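Local atomic coordinates of UL18 protein (Human herpesvirus 5, PDB entry 3D2U), a protein that binds the host inhibitory receptor LILRB1 as a viral counterpart of MHC class I and so helps infected cells resist natural killer cells. Residues G108-G113 against Y169-C174; T132-P137 against G161-Q166; A207-Y212 against Y263-T268; I224-K229 against T273-I278. The protein carries 4 engineered substitutions. One frame throughout, in Å; residues are numbered along the deposited sequence.

Contact 1. Residues G108-G113 against Y169-C174. With NAG (2-acetamido-2-deoxy-beta-D-glucopyranose), chain Q; NAG (2-acetamido-2-deoxy-beta-D-glucopyranose), chain N.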
# COMPACT_ATOMS: atom_id res chain seq x y z
N GLY A 108 -12.69 -29.57 -7.24
CA GLY A 108 -13.23 -28.89 -8.41
C GLY A 108 -14.66 -28.41 -8.52
O GLY A 108 -15.02 -27.81 -9.54
N SER A 109 -15.49 -28.62 -7.50
CA SER A 109 -16.89 -28.20 -7.57
C SER A 109 -17.16 -26.71 -7.27
O SER A 109 -16.62 -26.16 -6.31
CB SER A 109 -17.72 -29.06 -6.62
OG SER A 109 -17.20 -28.98 -5.30
N PHE A 110 -18.02 -26.10 -8.07
CA PHE A 110 -18.37 -24.68 -7.93
C PHE A 110 -18.95 -24.29 -6.57
O PHE A 110 -20.01 -24.77 -6.18
CB PHE A 110 -19.38 -24.28 -9.02
CG PHE A 110 -19.77 -22.83 -8.98
CD1 PHE A 110 -19.04 -21.87 -9.69
CD2 PHE A 110 -20.87 -22.41 -8.23
CE1 PHE A 110 -19.40 -20.52 -9.64
CE2 PHE A 110 -21.24 -21.07 -8.17
CZ PHE A 110 -20.50 -20.12 -8.88
N VAL A 111 -18.26 -23.39 -5.86
CA VAL A 111 -18.74 -22.90 -4.57
C VAL A 111 -19.32 -21.50 -4.74
O VAL A 111 -20.41 -21.21 -4.23
CB VAL A 111 -17.61 -22.82 -3.51
CG1 VAL A 111 -18.04 -21.91 -2.36
CG2 VAL A 111 -17.30 -24.21 -2.96
N ALA A 112 -18.61 -20.63 -5.44
CA ALA A 112 -19.07 -19.26 -5.63
C ALA A 112 -18.53 -18.53 -6.87
O ALA A 112 -17.48 -18.88 -7.41
CB ALA A 112 -18.76 -18.46 -4.38
N GLY A 113 -19.27 -17.50 -7.29
CA GLY A 113 -18.89 -16.72 -8.46
C GLY A 113 -19.04 -15.21 -8.33
O GLY A 113 -19.76 -14.71 -7.46
N TYR A 169 -20.27 -19.82 -17.73
CA TYR A 169 -18.83 -19.88 -17.91
C TYR A 169 -18.24 -20.04 -16.51
O TYR A 169 -17.37 -20.89 -16.27
CB TYR A 169 -18.32 -18.58 -18.58
CG TYR A 169 -16.86 -18.29 -18.29
CD1 TYR A 169 -15.84 -19.00 -18.93
CD2 TYR A 169 -16.51 -17.34 -17.33
CE1 TYR A 169 -14.49 -18.77 -18.60
CE2 TYR A 169 -15.18 -17.11 -17.00
CZ TYR A 169 -14.17 -17.83 -17.63
OH TYR A 169 -12.86 -17.62 -17.27
N LEU A 170 -18.74 -19.24 -15.57
CA LEU A 170 -18.28 -19.30 -14.18
C LEU A 170 -18.50 -20.68 -13.56
O LEU A 170 -17.62 -21.22 -12.89
CB LEU A 170 -18.99 -18.23 -13.34
CG LEU A 170 -18.56 -16.77 -13.58
CD1 LEU A 170 -19.58 -15.82 -12.95
CD2 LEU A 170 -17.17 -16.54 -12.99
N LYS A 171 -19.69 -21.25 -13.79
CA LYS A 171 -20.06 -22.57 -13.27
C LYS A 171 -19.56 -23.69 -14.19
O LYS A 171 -19.47 -24.85 -13.79
CB LYS A 171 -21.58 -22.71 -13.20
CG LYS A 171 -22.29 -22.04 -12.04
CD LYS A 171 -23.71 -22.60 -11.98
CE LYS A 171 -24.59 -21.91 -10.94
NZ LYS A 171 -24.04 -22.03 -9.56
N GLY A 172 -19.27 -23.33 -15.42
CA GLY A 172 -18.83 -24.35 -16.35
C GLY A 172 -17.34 -24.45 -16.49
O GLY A 172 -16.64 -25.00 -15.63
N ASN A 173 -16.86 -23.89 -17.58
CA ASN A 173 -15.47 -23.92 -17.92
C ASN A 173 -14.54 -23.37 -16.88
O ASN A 173 -13.44 -23.87 -16.67
CB ASN A 173 -15.29 -23.21 -19.24
CG ASN A 173 -16.11 -23.86 -20.30
OD1 ASN A 173 -17.32 -23.65 -20.39
ND2 ASN A 173 -15.47 -24.70 -21.09
N CYS A 174 -15.00 -22.33 -16.20
CA CYS A 174 -14.16 -21.75 -15.19
C CYS A 174 -13.81 -22.76 -14.08
O CYS A 174 -12.66 -22.85 -13.66
CB CYS A 174 -14.82 -20.48 -14.63
SG CYS A 174 -13.59 -19.90 -13.49
C1 NAG Q . -15.93 -23.53 -23.14
C2 NAG Q . -16.86 -23.27 -24.31
C3 NAG Q . -16.66 -24.23 -25.50
C4 NAG Q . -15.19 -24.58 -25.75
C5 NAG Q . -14.47 -24.91 -24.45
C6 NAG Q . -12.98 -25.14 -24.69
C7 NAG Q . -18.90 -22.31 -23.43
C8 NAG Q . -18.99 -22.06 -21.93
N2 NAG Q . -18.23 -23.38 -23.84
O1 NAG Q . -15.91 -22.41 -22.32
O3 NAG Q . -17.18 -23.61 -26.67
O4 NAG Q . -15.10 -25.69 -26.64
O5 NAG Q . -14.58 -23.79 -23.56
O6 NAG Q . -12.57 -26.45 -24.29
O7 NAG Q . -19.44 -21.53 -24.20
C1 NAG N . -13.74 -16.09 -4.26
C2 NAG N . -14.82 -15.41 -3.47
C3 NAG N . -14.08 -14.30 -2.80
C4 NAG N . -13.06 -14.85 -1.85
C5 NAG N . -12.11 -15.86 -2.54
C6 NAG N . -11.24 -16.65 -1.57
C7 NAG N . -16.56 -15.64 -5.11
C8 NAG N . -16.19 -15.68 -6.58
N2 NAG N . -15.84 -14.86 -4.33
O1 NAG N . -14.27 -16.95 -5.19
O3 NAG N . -14.96 -13.41 -2.12
O4 NAG N . -12.31 -13.73 -1.49
O5 NAG N . -12.85 -16.79 -3.36
O6 NAG N . -9.96 -16.05 -1.44
O7 NAG N . -17.49 -16.32 -4.69

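Contact 2. Residues T132-P137 against G161-Q166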
# COMPACT_ATOMS: atom_id res chain seq x y z
N THR A 132 -27.69 -13.89 -11.12
CA THR A 132 -28.83 -13.61 -11.98
C THR A 132 -29.19 -12.11 -12.00
O THR A 132 -29.63 -11.60 -13.03
CB THR A 132 -30.09 -14.44 -11.54
OG1 THR A 132 -30.63 -13.88 -10.33
CG2 THR A 132 -29.70 -15.89 -11.27
N LEU A 133 -28.94 -11.40 -10.89
CA LEU A 133 -29.27 -9.97 -10.76
C LEU A 133 -28.09 -8.96 -10.65
O LEU A 133 -27.41 -8.91 -9.62
CB LEU A 133 -30.21 -9.78 -9.53
CG LEU A 133 -29.87 -9.13 -8.17
CD1 LEU A 133 -30.72 -7.88 -7.98
CD2 LEU A 133 -30.15 -10.09 -7.00
N TRP A 134 -27.86 -8.15 -11.69
CA TRP A 134 -26.77 -7.16 -11.64
C TRP A 134 -27.13 -5.97 -10.75
O TRP A 134 -28.25 -5.49 -10.75
CB TRP A 134 -26.43 -6.58 -13.03
CG TRP A 134 -25.75 -7.51 -13.99
CD1 TRP A 134 -26.36 -8.39 -14.83
CD2 TRP A 134 -24.34 -7.66 -14.21
NE1 TRP A 134 -25.43 -9.07 -15.57
CE2 TRP A 134 -24.18 -8.64 -15.22
CE3 TRP A 134 -23.20 -7.05 -13.67
CZ2 TRP A 134 -22.92 -9.04 -15.69
CZ3 TRP A 134 -21.94 -7.46 -14.14
CH2 TRP A 134 -21.82 -8.44 -15.14
N THR A 135 -26.16 -5.50 -9.97
CA THR A 135 -26.36 -4.34 -9.13
C THR A 135 -25.55 -3.21 -9.77
O THR A 135 -24.78 -3.47 -10.70
CB THR A 135 -25.90 -4.60 -7.68
OG1 THR A 135 -24.57 -5.12 -7.68
CG2 THR A 135 -26.85 -5.59 -7.00
N GLY A 136 -25.72 -1.98 -9.29
CA GLY A 136 -25.02 -0.85 -9.88
C GLY A 136 -24.08 -0.08 -8.98
O GLY A 136 -23.64 -0.60 -7.96
N PRO A 137 -23.75 1.17 -9.33
CA PRO A 137 -22.83 1.94 -8.48
C PRO A 137 -23.40 2.21 -7.10
O PRO A 137 -24.59 2.00 -6.84
CB PRO A 137 -22.64 3.25 -9.24
CG PRO A 137 -22.93 2.89 -10.66
CD PRO A 137 -24.11 1.95 -10.53
N GLY A 161 -30.19 -13.30 -20.95
CA GLY A 161 -29.50 -14.18 -21.87
C GLY A 161 -28.01 -13.93 -22.07
O GLY A 161 -27.27 -14.85 -22.40
N ASP A 162 -27.57 -12.69 -21.89
CA ASP A 162 -26.15 -12.39 -22.00
C ASP A 162 -25.57 -12.69 -20.61
O ASP A 162 -24.39 -13.02 -20.48
CB ASP A 162 -25.92 -10.91 -22.38
CG ASP A 162 -25.66 -10.72 -23.88
OD1 ASP A 162 -25.73 -11.71 -24.63
OD2 ASP A 162 -25.40 -9.57 -24.31
N THR A 163 -26.43 -12.60 -19.60
CA THR A 163 -26.06 -12.85 -18.21
C THR A 163 -25.86 -14.33 -17.90
O THR A 163 -24.89 -14.72 -17.24
CB THR A 163 -27.14 -12.32 -17.25
OG1 THR A 163 -27.06 -10.90 -17.20
CG2 THR A 163 -26.96 -12.91 -15.85
N THR A 164 -26.80 -15.15 -18.35
CA THR A 164 -26.72 -16.58 -18.11
C THR A 164 -25.43 -17.14 -18.70
O THR A 164 -24.78 -17.97 -18.07
CB THR A 164 -27.90 -17.30 -18.75
OG1 THR A 164 -28.07 -16.83 -20.09
CG2 THR A 164 -29.17 -17.06 -17.94
N ILE A 165 -25.04 -16.69 -19.89
CA ILE A 165 -23.81 -17.22 -20.46
C ILE A 165 -22.63 -16.86 -19.56
O ILE A 165 -21.69 -17.66 -19.43
CB ILE A 165 -23.55 -16.77 -21.94
CG1 ILE A 165 -22.35 -15.82 -22.03
CG2 ILE A 165 -24.80 -16.14 -22.54
CD1 ILE A 165 -21.02 -16.54 -22.12
N GLN A 166 -22.65 -15.69 -18.93
CA GLN A 166 -21.55 -15.34 -18.04
C GLN A 166 -21.59 -16.31 -16.85
O GLN A 166 -20.54 -16.78 -16.41
CB GLN A 166 -21.64 -13.88 -17.54
CG GLN A 166 -21.34 -12.79 -18.58
CD GLN A 166 -20.00 -12.97 -19.32
OE1 GLN A 166 -19.97 -13.00 -20.55
NE2 GLN A 166 -18.91 -13.08 -18.57

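Contact 3. Residues A207-Y212 against Y263-T268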
# COMPACT_ATOMS: atom_id res chain seq x y z
N ALA A 207 13.54 -7.11 17.69
CA ALA A 207 13.58 -8.48 17.22
C ALA A 207 12.87 -8.51 15.88
O ALA A 207 11.90 -7.78 15.67
CB ALA A 207 12.88 -9.39 18.23
N PHE A 208 13.36 -9.32 14.95
CA PHE A 208 12.73 -9.44 13.64
C PHE A 208 12.67 -10.91 13.24
O PHE A 208 13.44 -11.73 13.75
CB PHE A 208 13.50 -8.64 12.58
CG PHE A 208 14.87 -9.20 12.27
CD1 PHE A 208 15.03 -10.20 11.31
CD2 PHE A 208 15.99 -8.72 12.93
CE1 PHE A 208 16.30 -10.72 11.03
CE2 PHE A 208 17.26 -9.23 12.65
CZ PHE A 208 17.41 -10.23 11.70
N CYS A 209 11.76 -11.24 12.34
CA CYS A 209 11.58 -12.60 11.83
C CYS A 209 10.88 -12.51 10.49
O CYS A 209 9.75 -12.03 10.41
CB CYS A 209 10.72 -13.42 12.78
SG CYS A 209 10.64 -15.19 12.34
N THR A 210 11.54 -13.00 9.44
CA THR A 210 11.02 -12.94 8.06
C THR A 210 10.89 -14.31 7.38
O THR A 210 11.76 -15.18 7.54
CB THR A 210 11.93 -12.05 7.18
OG1 THR A 210 12.11 -10.78 7.81
CG2 THR A 210 11.34 -11.86 5.80
N SER A 211 9.81 -14.49 6.63
CA SER A 211 9.56 -15.73 5.90
C SER A 211 9.73 -15.46 4.40
O SER A 211 9.20 -14.49 3.87
CB SER A 211 8.15 -16.25 6.21
OG SER A 211 8.08 -16.73 7.55
N TYR A 212 10.46 -16.35 3.73
CA TYR A 212 10.76 -16.21 2.31
C TYR A 212 10.29 -17.37 1.43
O TYR A 212 10.41 -18.54 1.82
CB TYR A 212 12.27 -16.06 2.08
CG TYR A 212 12.99 -15.03 2.94
CD1 TYR A 212 13.31 -15.30 4.29
CD2 TYR A 212 13.43 -13.82 2.39
CE1 TYR A 212 14.04 -14.39 5.05
CE2 TYR A 212 14.17 -12.91 3.15
CZ TYR A 212 14.47 -13.20 4.48
OH TYR A 212 15.20 -12.30 5.23
N TYR A 263 13.59 -14.79 23.32
CA TYR A 263 12.52 -14.79 22.33
C TYR A 263 12.85 -15.78 21.23
O TYR A 263 14.01 -16.00 20.90
CB TYR A 263 12.36 -13.43 21.63
CG TYR A 263 11.52 -12.41 22.34
CD1 TYR A 263 12.04 -11.65 23.39
CD2 TYR A 263 10.20 -12.18 21.95
CE1 TYR A 263 11.26 -10.70 24.04
CE2 TYR A 263 9.41 -11.21 22.59
CZ TYR A 263 9.95 -10.48 23.63
OH TYR A 263 9.18 -9.55 24.28
N THR A 264 11.80 -16.37 20.66
CA THR A 264 11.93 -17.30 19.54
C THR A 264 10.85 -16.89 18.55
O THR A 264 9.88 -16.22 18.92
CB THR A 264 11.68 -18.76 19.94
OG1 THR A 264 10.29 -18.93 20.26
CG2 THR A 264 12.53 -19.17 21.14
N CYS A 265 11.00 -17.27 17.29
CA CYS A 265 9.98 -16.95 16.32
C CYS A 265 9.31 -18.23 15.86
O CYS A 265 9.98 -19.17 15.44
CB CYS A 265 10.60 -16.23 15.12
SG CYS A 265 9.42 -15.90 13.78
N ARG A 266 7.98 -18.28 15.95
CA ARG A 266 7.21 -19.44 15.55
C ARG A 266 6.53 -19.13 14.22
O ARG A 266 5.84 -18.11 14.10
CB ARG A 266 6.16 -19.78 16.62
CG ARG A 266 5.26 -21.00 16.31
CD ARG A 266 4.32 -21.34 17.49
NE ARG A 266 5.05 -21.77 18.68
CZ ARG A 266 4.57 -21.70 19.92
NH1 ARG A 266 3.35 -21.22 20.16
NH2 ARG A 266 5.32 -22.11 20.94
N VAL A 267 6.73 -19.98 13.22
CA VAL A 267 6.12 -19.76 11.91
C VAL A 267 5.31 -20.98 11.49
O VAL A 267 5.86 -22.08 11.35
CB VAL A 267 7.18 -19.45 10.82
CG1 VAL A 267 6.52 -19.37 9.43
CG2 VAL A 267 7.88 -18.13 11.13
N THR A 268 4.02 -20.79 11.30
CA THR A 268 3.13 -21.87 10.89
C THR A 268 2.64 -21.61 9.48
O THR A 268 2.04 -20.58 9.21
CB THR A 268 1.90 -21.98 11.84
OG1 THR A 268 2.35 -22.30 13.15
CG2 THR A 268 0.92 -23.06 11.37

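Contact 4. Residues I224-K229 against T273-I278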
# COMPACT_ATOMS: atom_id res chain seq x y z
N ILE A 224 7.68 -15.60 20.32
CA ILE A 224 7.33 -16.18 21.59
C ILE A 224 8.30 -15.64 22.63
O ILE A 224 9.52 -15.81 22.53
CB ILE A 224 7.36 -17.72 21.60
CG1 ILE A 224 6.67 -18.28 20.34
CG2 ILE A 224 6.61 -18.22 22.84
CD1 ILE A 224 5.22 -17.91 20.20
N HIS A 225 7.72 -14.95 23.60
CA HIS A 225 8.46 -14.34 24.67
C HIS A 225 8.56 -15.30 25.84
O HIS A 225 7.57 -15.61 26.49
CB HIS A 225 7.74 -13.05 25.09
CG HIS A 225 8.34 -12.38 26.29
ND1 HIS A 225 9.69 -12.35 26.53
CD2 HIS A 225 7.76 -11.65 27.28
CE1 HIS A 225 9.93 -11.63 27.61
NE2 HIS A 225 8.78 -11.19 28.08
N TYR A 226 9.76 -15.80 26.09
CA TYR A 226 9.98 -16.69 27.21
C TYR A 226 10.57 -15.76 28.27
O TYR A 226 11.79 -15.60 28.40
CB TYR A 226 10.95 -17.82 26.84
CG TYR A 226 10.37 -18.80 25.82
CD1 TYR A 226 10.79 -18.79 24.49
CD2 TYR A 226 9.38 -19.73 26.19
CE1 TYR A 226 10.24 -19.67 23.54
CE2 TYR A 226 8.83 -20.61 25.25
CZ TYR A 226 9.27 -20.58 23.93
OH TYR A 226 8.74 -21.45 23.00
N GLY A 227 9.66 -15.10 28.99
CA GLY A 227 10.05 -14.15 30.02
C GLY A 227 8.85 -13.36 30.50
O GLY A 227 7.71 -13.72 30.21
N ASP A 228 9.11 -12.27 31.22
CA ASP A 228 8.04 -11.45 31.78
C ASP A 228 8.11 -9.96 31.42
O ASP A 228 7.07 -9.31 31.27
CB ASP A 228 8.06 -11.59 33.31
CG ASP A 228 6.69 -11.87 33.88
OD1 ASP A 228 5.70 -11.63 33.16
OD2 ASP A 228 6.61 -12.32 35.04
N LYS A 229 9.31 -9.42 31.27
CA LYS A 229 9.47 -7.99 30.97
C LYS A 229 9.45 -7.59 29.49
O LYS A 229 10.27 -8.06 28.69
CB LYS A 229 10.77 -7.48 31.62
N THR A 273 5.02 -26.19 11.34
CA THR A 273 5.40 -25.10 12.22
C THR A 273 6.89 -25.18 12.49
O THR A 273 7.38 -26.24 12.87
CB THR A 273 4.67 -25.19 13.58
OG1 THR A 273 3.26 -25.06 13.38
CG2 THR A 273 5.15 -24.09 14.52
N VAL A 274 7.60 -24.08 12.27
CA VAL A 274 9.02 -24.05 12.55
C VAL A 274 9.25 -23.06 13.70
O VAL A 274 8.52 -22.08 13.83
CB VAL A 274 9.88 -23.64 11.31
CG1 VAL A 274 9.64 -22.17 10.94
CG2 VAL A 274 11.35 -23.85 11.61
N GLU A 275 10.25 -23.32 14.52
CA GLU A 275 10.56 -22.42 15.62
C GLU A 275 12.06 -22.22 15.72
O GLU A 275 12.82 -23.18 15.77
CB GLU A 275 10.00 -22.98 16.94
CG GLU A 275 9.72 -21.88 17.95
CD GLU A 275 8.90 -22.35 19.15
OE1 GLU A 275 7.82 -22.95 18.94
OE2 GLU A 275 9.32 -22.08 20.29
N ILE A 276 12.49 -20.96 15.71
CA ILE A 276 13.90 -20.61 15.79
C ILE A 276 14.19 -19.57 16.88
O ILE A 276 13.37 -18.69 17.15
CB ILE A 276 14.45 -20.05 14.43
CG1 ILE A 276 13.78 -18.70 14.08
CG2 ILE A 276 14.21 -21.05 13.31
CD1 ILE A 276 12.29 -18.79 13.80
N PRO A 277 15.36 -19.69 17.55
CA PRO A 277 15.75 -18.75 18.60
C PRO A 277 16.04 -17.41 17.94
O PRO A 277 16.65 -17.35 16.87
CB PRO A 277 17.01 -19.40 19.20
CG PRO A 277 17.59 -20.15 18.03
CD PRO A 277 16.36 -20.77 17.41
N ILE A 278 15.60 -16.32 18.57
CA ILE A 278 15.82 -15.02 17.98
C ILE A 278 16.72 -14.12 18.87
O ILE A 278 17.52 -13.33 18.35
CB ILE A 278 14.42 -14.45 17.55
CG1 ILE A 278 14.35 -14.48 16.02
CG2 ILE A 278 14.12 -13.10 18.15
CD1 ILE A 278 13.01 -14.12 15.42

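Contact 1. Residues G108-G113 against Y169-C174
A helix-on-sheet contact of the MHC class I alpha-1/alpha-2 platform is illustrated here, where F110 at the start of strand 110-119 meets K171 and L170 at the end of helix 161-171. The methylene CG of K171 stands almost exactly over the middle of the F110 ring, 3.8 Å from its centroid and 2° off the normal, a well-centred CH-pi contact. The other ring face is taken by the strand's own backbone, with A112 N offset toward the rim. With CB already directed at the helix, CG anti to the backbone N (chi1 -179°) carries the F110 ring under K171. Beyond CG the lysine chain rises away from the ring, and the bend at its last torsion brings K171 NZ back beside the rim, 3.3 Å from F110 CE2. The helix backbone contributes as well: L170 O lies 3.6 Å from F110 CD1, an oblique approach, while L170 CB makes a looser apolar contact with F110 CE1. Just past F110, V111 and A112 both pair with N103 in a classic beta bulge. L131 touches both F110 and L170 from a loop, and the disulfide from C174 to C102 ties helix 173-184 to strand 95-104 nearby.

Contact 2. Residues T132-P137 against G161-Q166
Similar first torsions on W134 and T163 bring an indole N-H and a hydroxyl together: in W134 CG sits beside the backbone N, and in T163 (chi1 -74°) OG1 does the same while CG2 is left anti to that nitrogen. The result is a hydrogen bond from W134 NE1 to T163 OG1 of 2.9 Å. The acceptor lies at the edge of the indole, only 2° out of its plane, although the N-H...O angle of 147° shows that the bond is moderately bent. The hydroxyl has a second task, because OG1 also bonds to the carbonyl O of S159 one turn back along the chain. It therefore accepts from the tryptophan and gives its proton to that carbonyl, which fixes its rotation. The methyl branch fills in beside the bond: T163 CG2 lies 4.1 Å from both T132 O and W134 NE1. A single polar link thus carries a small interface on the alpha-2 side of the MHC class I peptide-binding platform, where W134, D162, I165 and Q166 all pack on the bound peptide. The indole is wedged among M125 and L127, I155 and I158. The loop holding W134 is in this way tied to helix 161-171 and fitted between that helix, helix 148-156 and the outermost strand of the platform sheet, 122-127.

Contact 3. Residues A207-Y212 against Y263-T268
C209 and C265 form the tight centre of this contact, joined by a disulfide between two strands that belong to opposite sheets of an immunoglobulin C1-set domain. The SG atoms of C209 and C265 are 2.0 Å apart with a torsion of -86° about the bond, close to the relaxed right angle. Both CB atoms face the partner strand, and SG anti to the backbone N brings the two sulfurs together between the sheets. Here the CA atoms of C209 and C265 come within 6.5 Å. Two residues on, the strands have moved apart, and the CA atoms of S211 and V267 are 8.0 Å from each other. This looser end is filled by V267, which sets both methyl branches against the serine hydroxyl, S211 OG lying 3.6 Å from V267 CG1. The valine's other methyl, V267 CG2, is 4.2 Å from C209 SG and so bridges the two parts of the contact. The strands run in nearly the same direction, 22° apart. On their outward faces the character changes: R266 and T264 are partly exposed, with R266 in a salt bridge to E275, whereas F208, T210 and Y212 meet the chain of another protein in the assembly. Between the sheets the chemistry is covalent and apolar. S211 OG is buried without a polar partner, probably at some energetic cost, and between these two strands the covalent link is the disulfide, set within the apolar core of the sandwich.

Contact 4. Residues I224-K229 against T273-I278
E275 OE2 is gripped by Y226 OH at 2.8 Å and, more weakly, by T264 OG1 on the intervening strand. The tyrosine is the donor. It meets the syn side of the oxygen, 15° out of the carboxylate plane, and OE2 in turn lies at the edge of the phenol, near the plane of the ring. Ring and carboxylate, coming from opposite directions, are inclined by only 21° and lie nearly edge on to each other. How they meet follows from the side chains. E275 sends CG anti to its amide nitrogen (chi1 -155°) and stays extended beyond it, reaching back over the middle strand, while Y226, with CG beside its backbone N, brings the hydroxyl over T264 to meet it. I224 supports the ring from its own strand, with I224 CG2 3.7 Å above the plane of the Y226 ring and shifted toward the rim. The other carboxylate oxygen, OE1, takes a salt bridge from R266 NE, so the group is held at both oxygens; this set of donors would be expected to favour its ionised form. The contact lies on the surface of the domain and buries little area. The cross-strand pair belongs to the three-stranded sheet of the C1-set immunoglobulin domain, spanning strand 262-268 between edge strands 220-226 and 273-279.

The four contacts divide between two domains. Contacts 1 and 2 belong to the peptide-binding platform, their centres 16 Å apart, and draw on the same helix, 161-171; residues of both, Y169 in contact 1 and W134 in contact 2 among them, also reach the bound peptide. Contacts 3 and 4 lie in the immunoglobulin domain with centres only 9 Å apart. Segment 263-268 of contact 3 is the middle strand of the sheet whose edges form contact 4: I224 N pairs with T264 O at 2.7 Å, and I278 CD1 packs against C265 CB at the disulfide. Between the domains the separation is large, about 38 Å from the centre of contact 1 to that of contact 3 and 52 Å between those of contacts 2 and 4.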